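Local atomic coordinates of ribonucleoside-diphosphate reductase subunit beta (PDB entry 6ZJK), a protein that forms the R2 subunit of ribonucleotide reductase, carries a di-iron site, and probably supplies the radical used to convert ribonucleoside diphosphates to deoxyribonucleotides. Residues Glu204-Phe215 with Phe231-Leu242. Residues are numbered along the deposited sequence; the frame is centred on the assembly and turned at random.
With FE (Fe (III) ion), chain G.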
loop_
_atom_site.group_PDB
_atom_site.type_symbol
_atom_site.label_atom_id
_atom_site.label_comp_id
_atom_site.label_asym_id
_atom_site.label_seq_id
_atom_site.Cartn_x
_atom_site.Cartn_y
_atom_site.Cartn_z
ATOM N N GLU A 204 16.786 -2.712 -5.734
ATOM C CA GLU A 204 16.043 -2.402 -6.916
ATOM C C GLU A 204 16.828 -2.085 -8.144
ATOM O O GLU A 204 16.434 -2.411 -9.201
ATOM C CB GLU A 204 15.184 -1.217 -6.584
ATOM C CG GLU A 204 14.370 -1.498 -5.344
ATOM C CD GLU A 204 13.060 -0.780 -5.261
ATOM O OE1 GLU A 204 13.120 0.421 -5.180
ATOM O OE2 GLU A 204 12.010 -1.429 -5.250
ATOM N N GLY A 205 17.933 -1.394 -7.987
ATOM C CA GLY A 205 18.730 -1.001 -9.129
ATOM C C GLY A 205 19.776 -2.001 -9.550
ATOM O O GLY A 205 20.381 -1.831 -10.614
ATOM N N ILE A 206 20.015 -3.041 -8.744
ATOM C CA ILE A 206 21.052 -4.025 -9.065
ATOM C C ILE A 206 20.489 -5.450 -9.079
ATOM O O ILE A 206 20.578 -6.141 -10.101
ATOM C CB ILE A 206 22.229 -3.923 -8.086
ATOM C CG1 ILE A 206 22.851 -2.512 -8.147
ATOM C CG2 ILE A 206 23.295 -4.995 -8.413
ATOM C CD1 ILE A 206 23.435 -2.147 -9.506
ATOM N N TYR A 207 19.898 -5.899 -7.961
ATOM C CA TYR A 207 19.493 -7.306 -7.869
ATOM C C TYR A 207 18.398 -7.624 -8.879
ATOM O O TYR A 207 18.484 -8.623 -9.593
ATOM C CB TYR A 207 19.027 -7.666 -6.448
ATOM C CG TYR A 207 20.047 -7.404 -5.350
ATOM C CD1 TYR A 207 21.407 -7.355 -5.627
ATOM C CD2 TYR A 207 19.641 -7.182 -4.036
ATOM C CE1 TYR A 207 22.337 -7.101 -4.622
ATOM C CE2 TYR A 207 20.565 -6.928 -3.025
ATOM C CZ TYR A 207 21.910 -6.886 -3.327
ATOM O OH TYR A 207 22.843 -6.637 -2.339
ATOM N N PHE A 208 17.462 -6.718 -9.023
ATOM C CA PHE A 208 16.407 -6.954 -9.918
ATOM C C PHE A 208 16.834 -6.915 -11.353
ATOM O O PHE A 208 16.344 -7.655 -12.119
ATOM C CB PHE A 208 15.179 -6.074 -9.630
ATOM C CG PHE A 208 14.100 -6.783 -8.906
ATOM C CD1 PHE A 208 13.229 -7.584 -9.560
ATOM C CD2 PHE A 208 13.999 -6.685 -7.591
ATOM C CE1 PHE A 208 12.276 -8.259 -8.876
ATOM C CE2 PHE A 208 13.063 -7.369 -6.895
ATOM C CZ PHE A 208 12.206 -8.152 -7.548
ATOM N N TYR A 209 17.739 -6.022 -11.697
ATOM C CA TYR A 209 18.231 -5.876 -13.063
ATOM C C TYR A 209 18.981 -7.116 -13.496
ATOM O O TYR A 209 18.902 -7.508 -14.582
ATOM C CB TYR A 209 18.992 -4.557 -13.255
ATOM C CG TYR A 209 18.058 -3.428 -13.535
ATOM C CD1 TYR A 209 17.382 -2.826 -12.539
ATOM C CD2 TYR A 209 17.829 -3.009 -14.794
ATOM C CE1 TYR A 209 16.499 -1.817 -12.781
ATOM C CE2 TYR A 209 16.952 -1.998 -15.054
ATOM C CZ TYR A 209 16.287 -1.420 -14.025
ATOM O OH TYR A 209 15.425 -0.443 -14.275
ATOM N N SER A 210 19.680 -7.728 -12.594
ATOM C CA SER A 210 20.326 -9.004 -12.888
ATOM C C SER A 210 19.302 -10.080 -13.242
ATOM O O SER A 210 19.524 -10.887 -14.150
ATOM C CB SER A 210 21.172 -9.446 -11.698
ATOM O OG SER A 210 21.650 -10.784 -11.862
ATOM N N GLY A 211 18.216 -10.147 -12.472
ATOM C CA GLY A 211 17.206 -11.159 -12.744
ATOM C C GLY A 211 16.515 -10.944 -14.079
ATOM O O GLY A 211 16.241 -11.909 -14.807
ATOM N N PHE A 212 16.269 -9.685 -14.425
ATOM C CA PHE A 212 15.595 -9.410 -15.665
ATOM C C PHE A 212 16.399 -9.897 -16.847
ATOM O O PHE A 212 15.860 -10.376 -17.777
ATOM C CB PHE A 212 15.241 -7.927 -15.925
ATOM C CG PHE A 212 14.432 -7.254 -14.870
ATOM C CD1 PHE A 212 13.356 -7.862 -14.301
ATOM C CD2 PHE A 212 14.750 -5.995 -14.460
ATOM C CE1 PHE A 212 12.633 -7.251 -13.312
ATOM C CE2 PHE A 212 14.046 -5.366 -13.479
ATOM C CZ PHE A 212 12.972 -6.005 -12.907
ATOM N N SER A 213 17.704 -9.736 -16.823
ATOM C CA SER A 213 18.493 -10.130 -17.987
ATOM C C SER A 213 18.404 -11.627 -18.263
ATOM O O SER A 213 18.601 -12.042 -19.413
ATOM C CB SER A 213 19.959 -9.690 -17.830
ATOM O OG SER A 213 20.631 -10.405 -16.807
ATOM N N PHE A 214 18.093 -12.452 -17.250
ATOM C CA PHE A 214 17.912 -13.882 -17.504
ATOM C C PHE A 214 16.662 -14.140 -18.340
ATOM O O PHE A 214 16.717 -14.853 -19.355
ATOM C CB PHE A 214 17.851 -14.672 -16.192
ATOM C CG PHE A 214 17.467 -16.134 -16.384
ATOM C CD1 PHE A 214 18.392 -17.033 -16.898
ATOM C CD2 PHE A 214 16.197 -16.597 -16.058
ATOM C CE1 PHE A 214 18.058 -18.371 -17.100
ATOM C CE2 PHE A 214 15.842 -17.938 -16.253
ATOM C CZ PHE A 214 16.777 -18.820 -16.776
ATOM N N PHE A 215 15.521 -13.573 -17.921
ATOM C CA PHE A 215 14.264 -13.833 -18.615
ATOM C C PHE A 215 14.269 -13.233 -20.011
ATOM O O PHE A 215 13.774 -13.864 -20.955
ATOM C CB PHE A 215 13.090 -13.326 -17.765
ATOM C CG PHE A 215 12.973 -14.067 -16.478
ATOM C CD1 PHE A 215 12.443 -15.348 -16.456
ATOM C CD2 PHE A 215 13.494 -13.535 -15.307
ATOM C CE1 PHE A 215 12.383 -16.068 -15.268
ATOM C CE2 PHE A 215 13.442 -14.243 -14.122
ATOM C CZ PHE A 215 12.886 -15.513 -14.099
ATOM N N PHE A 231 7.787 -9.683 -17.043
ATOM C CA PHE A 231 8.941 -9.017 -16.446
ATOM C C PHE A 231 9.172 -7.617 -17.019
ATOM O O PHE A 231 9.735 -6.775 -16.321
ATOM C CB PHE A 231 10.209 -9.891 -16.551
ATOM C CG PHE A 231 10.305 -10.900 -15.432
ATOM C CD1 PHE A 231 10.715 -10.495 -14.160
ATOM C CD2 PHE A 231 9.888 -12.223 -15.615
ATOM C CE1 PHE A 231 10.745 -11.404 -13.086
ATOM C CE2 PHE A 231 9.921 -13.151 -14.550
ATOM C CZ PHE A 231 10.346 -12.738 -13.286
ATOM N N LYS A 232 8.744 -7.335 -18.255
ATOM C CA LYS A 232 8.810 -5.962 -18.755
ATOM C C LYS A 232 7.917 -5.033 -17.941
ATOM O O LYS A 232 8.268 -3.866 -17.714
ATOM C CB LYS A 232 8.419 -5.899 -20.231
ATOM C CG LYS A 232 9.429 -6.531 -21.184
ATOM C CD LYS A 232 8.866 -6.531 -22.592
ATOM C CE LYS A 232 9.809 -7.177 -23.573
ATOM N NZ LYS A 232 9.319 -7.076 -24.981
ATOM N N TYR A 233 6.744 -5.517 -17.511
ATOM C CA TYR A 233 5.881 -4.667 -16.696
ATOM C C TYR A 233 6.499 -4.403 -15.333
ATOM O O TYR A 233 6.455 -3.271 -14.825
ATOM C CB TYR A 233 4.492 -5.302 -16.549
ATOM C CG TYR A 233 3.601 -5.067 -17.738
ATOM C CD1 TYR A 233 2.858 -3.884 -17.850
ATOM C CD2 TYR A 233 3.504 -6.002 -18.754
ATOM C CE1 TYR A 233 2.041 -3.656 -18.938
ATOM C CE2 TYR A 233 2.680 -5.789 -19.848
ATOM C CZ TYR A 233 1.943 -4.615 -19.929
ATOM O OH TYR A 233 1.127 -4.393 -21.018
ATOM N N ILE A 234 7.135 -5.398 -14.792
ATOM C CA ILE A 234 7.777 -5.256 -13.527
ATOM C C ILE A 234 8.945 -4.283 -13.658
ATOM O O ILE A 234 9.165 -3.516 -12.808
ATOM C CB ILE A 234 8.297 -6.579 -13.017
ATOM C CG1 ILE A 234 7.163 -7.596 -12.853
ATOM C CG2 ILE A 234 8.977 -6.433 -11.703
ATOM C CD1 ILE A 234 7.576 -8.795 -12.075
ATOM N N ASN A 235 9.688 -4.389 -14.745
ATOM C CA ASN A 235 10.835 -3.541 -15.046
ATOM C C ASN A 235 10.336 -2.090 -15.089
ATOM O O ASN A 235 10.866 -1.306 -14.454
ATOM C CB ASN A 235 11.447 -3.951 -16.371
ATOM C CG ASN A 235 12.891 -3.494 -16.552
ATOM O OD1 ASN A 235 13.381 -2.617 -15.897
ATOM N ND2 ASN A 235 13.548 -4.145 -17.448
ATOM N N ARG A 236 9.291 -1.818 -15.837
ATOM C CA ARG A 236 8.680 -0.524 -15.878
ATOM C C ARG A 236 8.396 0.065 -14.482
ATOM O O ARG A 236 8.845 1.129 -14.193
ATOM C CB ARG A 236 7.472 -0.537 -16.727
ATOM C CG ARG A 236 6.889 0.823 -16.946
ATOM C CD ARG A 236 5.755 0.792 -17.902
ATOM N NE ARG A 236 4.557 0.191 -17.360
ATOM C CZ ARG A 236 3.426 0.130 -18.010
ATOM N NH1 ARG A 236 3.337 0.637 -19.172
ATOM N NH2 ARG A 236 2.381 -0.425 -17.503
ATOM N N ASP A 237 7.766 -0.676 -13.596
ATOM C CA ASP A 237 7.534 -0.216 -12.280
ATOM C C ASP A 237 8.864 0.017 -11.581
ATOM O O ASP A 237 9.024 0.960 -10.930
ATOM C CB ASP A 237 6.724 -1.208 -11.423
ATOM C CG ASP A 237 5.255 -1.342 -11.817
ATOM O OD1 ASP A 237 4.692 -0.600 -12.573
ATOM O OD2 ASP A 237 4.657 -2.276 -11.354
ATOM N N GLU A 238 9.839 -0.852 -11.736
ATOM C CA GLU A 238 11.107 -0.698 -11.082
ATOM C C GLU A 238 11.838 0.614 -11.390
ATOM O O GLU A 238 12.468 1.140 -10.586
ATOM C CB GLU A 238 11.992 -1.897 -11.360
ATOM C CG GLU A 238 13.134 -2.056 -10.432
ATOM C CD GLU A 238 12.740 -2.656 -9.106
ATOM O OE1 GLU A 238 12.563 -3.853 -8.948
ATOM O OE2 GLU A 238 12.518 -1.931 -8.196
ATOM N N VAL A 239 11.731 1.100 -12.588
ATOM C CA VAL A 239 12.310 2.356 -12.949
ATOM C C VAL A 239 11.796 3.485 -12.079
ATOM O O VAL A 239 12.554 4.236 -11.607
ATOM C CB VAL A 239 12.068 2.675 -14.399
ATOM C CG1 VAL A 239 12.455 4.094 -14.665
ATOM C CG2 VAL A 239 12.912 1.758 -15.224
ATOM N N THR A 240 10.501 3.511 -11.822
ATOM C CA THR A 240 9.869 4.479 -10.978
ATOM C C THR A 240 10.295 4.320 -9.555
ATOM O O THR A 240 10.449 5.264 -8.887
ATOM C CB THR A 240 8.347 4.494 -11.133
ATOM O OG1 THR A 240 7.756 3.360 -10.530
ATOM C CG2 THR A 240 7.984 4.489 -12.511
ATOM N N HIS A 241 10.566 3.114 -9.104
ATOM C CA HIS A 241 10.997 2.925 -7.722
ATOM C C HIS A 241 12.416 3.436 -7.523
ATOM O O HIS A 241 12.777 3.860 -6.491
ATOM C CB HIS A 241 10.923 1.483 -7.255
ATOM C CG HIS A 241 9.561 0.861 -7.330
ATOM N ND1 HIS A 241 9.304 -0.388 -6.847
ATOM C CD2 HIS A 241 8.392 1.321 -7.812
ATOM C CE1 HIS A 241 8.044 -0.680 -7.055
ATOM N NE2 HIS A 241 7.476 0.328 -7.665
ATOM N N LEU A 242 13.206 3.331 -8.555
ATOM C CA LEU A 242 14.560 3.787 -8.569
ATOM C C LEU A 242 14.594 5.297 -8.454
ATOM O O LEU A 242 15.193 5.802 -7.618
ATOM C CB LEU A 242 15.144 3.404 -9.890
ATOM C CG LEU A 242 16.475 2.771 -9.973
ATOM C CD1 LEU A 242 16.648 1.786 -8.877
ATOM C CD2 LEU A 242 16.607 2.133 -11.326
HETATM FE FE FE G . 10.610 -2.372 -6.568
HETATM O O HOH W 1 9.673 -3.112 -8.367
#
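Glu204, Glu238 and His241 meet at one iron(III) ion of the di-iron site. Glu204 runs extended beyond CG and binds through OE2, 2.1 Å from the iron. Glu238 comes from the other helix with CG anti to its backbone N (chi1 -162°) and bends at chi2, which turns its carboxylate to the metal; OE2 binds at 2.5 Å. The two carboxylate planes are steeply turned, 72° apart. Glu204 OE2 and Glu238 OE2 are 3.0 Å apart; their shared bond to the iron probably offsets the repulsion between the carboxylates. His241 binds the iron through ND1, 2.4 Å away, and has Glu204 OE2 at its ring edge. Its NE2 is hydrogen-bonded to Gln136, which probably fixes the ring's rotation. A water and Glu137 OE2, from helix 124-151, complete the ligands found on this iron; Glu137 also binds the other iron. Glu238 OE1 lies over one face of Phe208, 3.3 Å from Phe208 CG.

Beyond the metal, Tyr209 packs as a knob among Asn235, Glu238, Val239 and Leu242. Asn235 CB makes a CH-pi contact over a face of Phe212, while its ND2 bonds to Tyr216 OH. Phe231 CD1 meets the edge of the Phe212 ring, 3.7 Å from Phe212 CD1. One face of the Phe231 ring makes a nearly parallel offset stack with Phe215, centroids 4.1 Å apart.

The segments run antiparallel at 167°, with axes 10.2 Å apart, within the helical bundle of the R2 fold. Helix 90-118 touches Phe208, helix 124-151 touches Glu204, Ile234 and His241, and helix 296-313 packs on Tyr209 and Leu242.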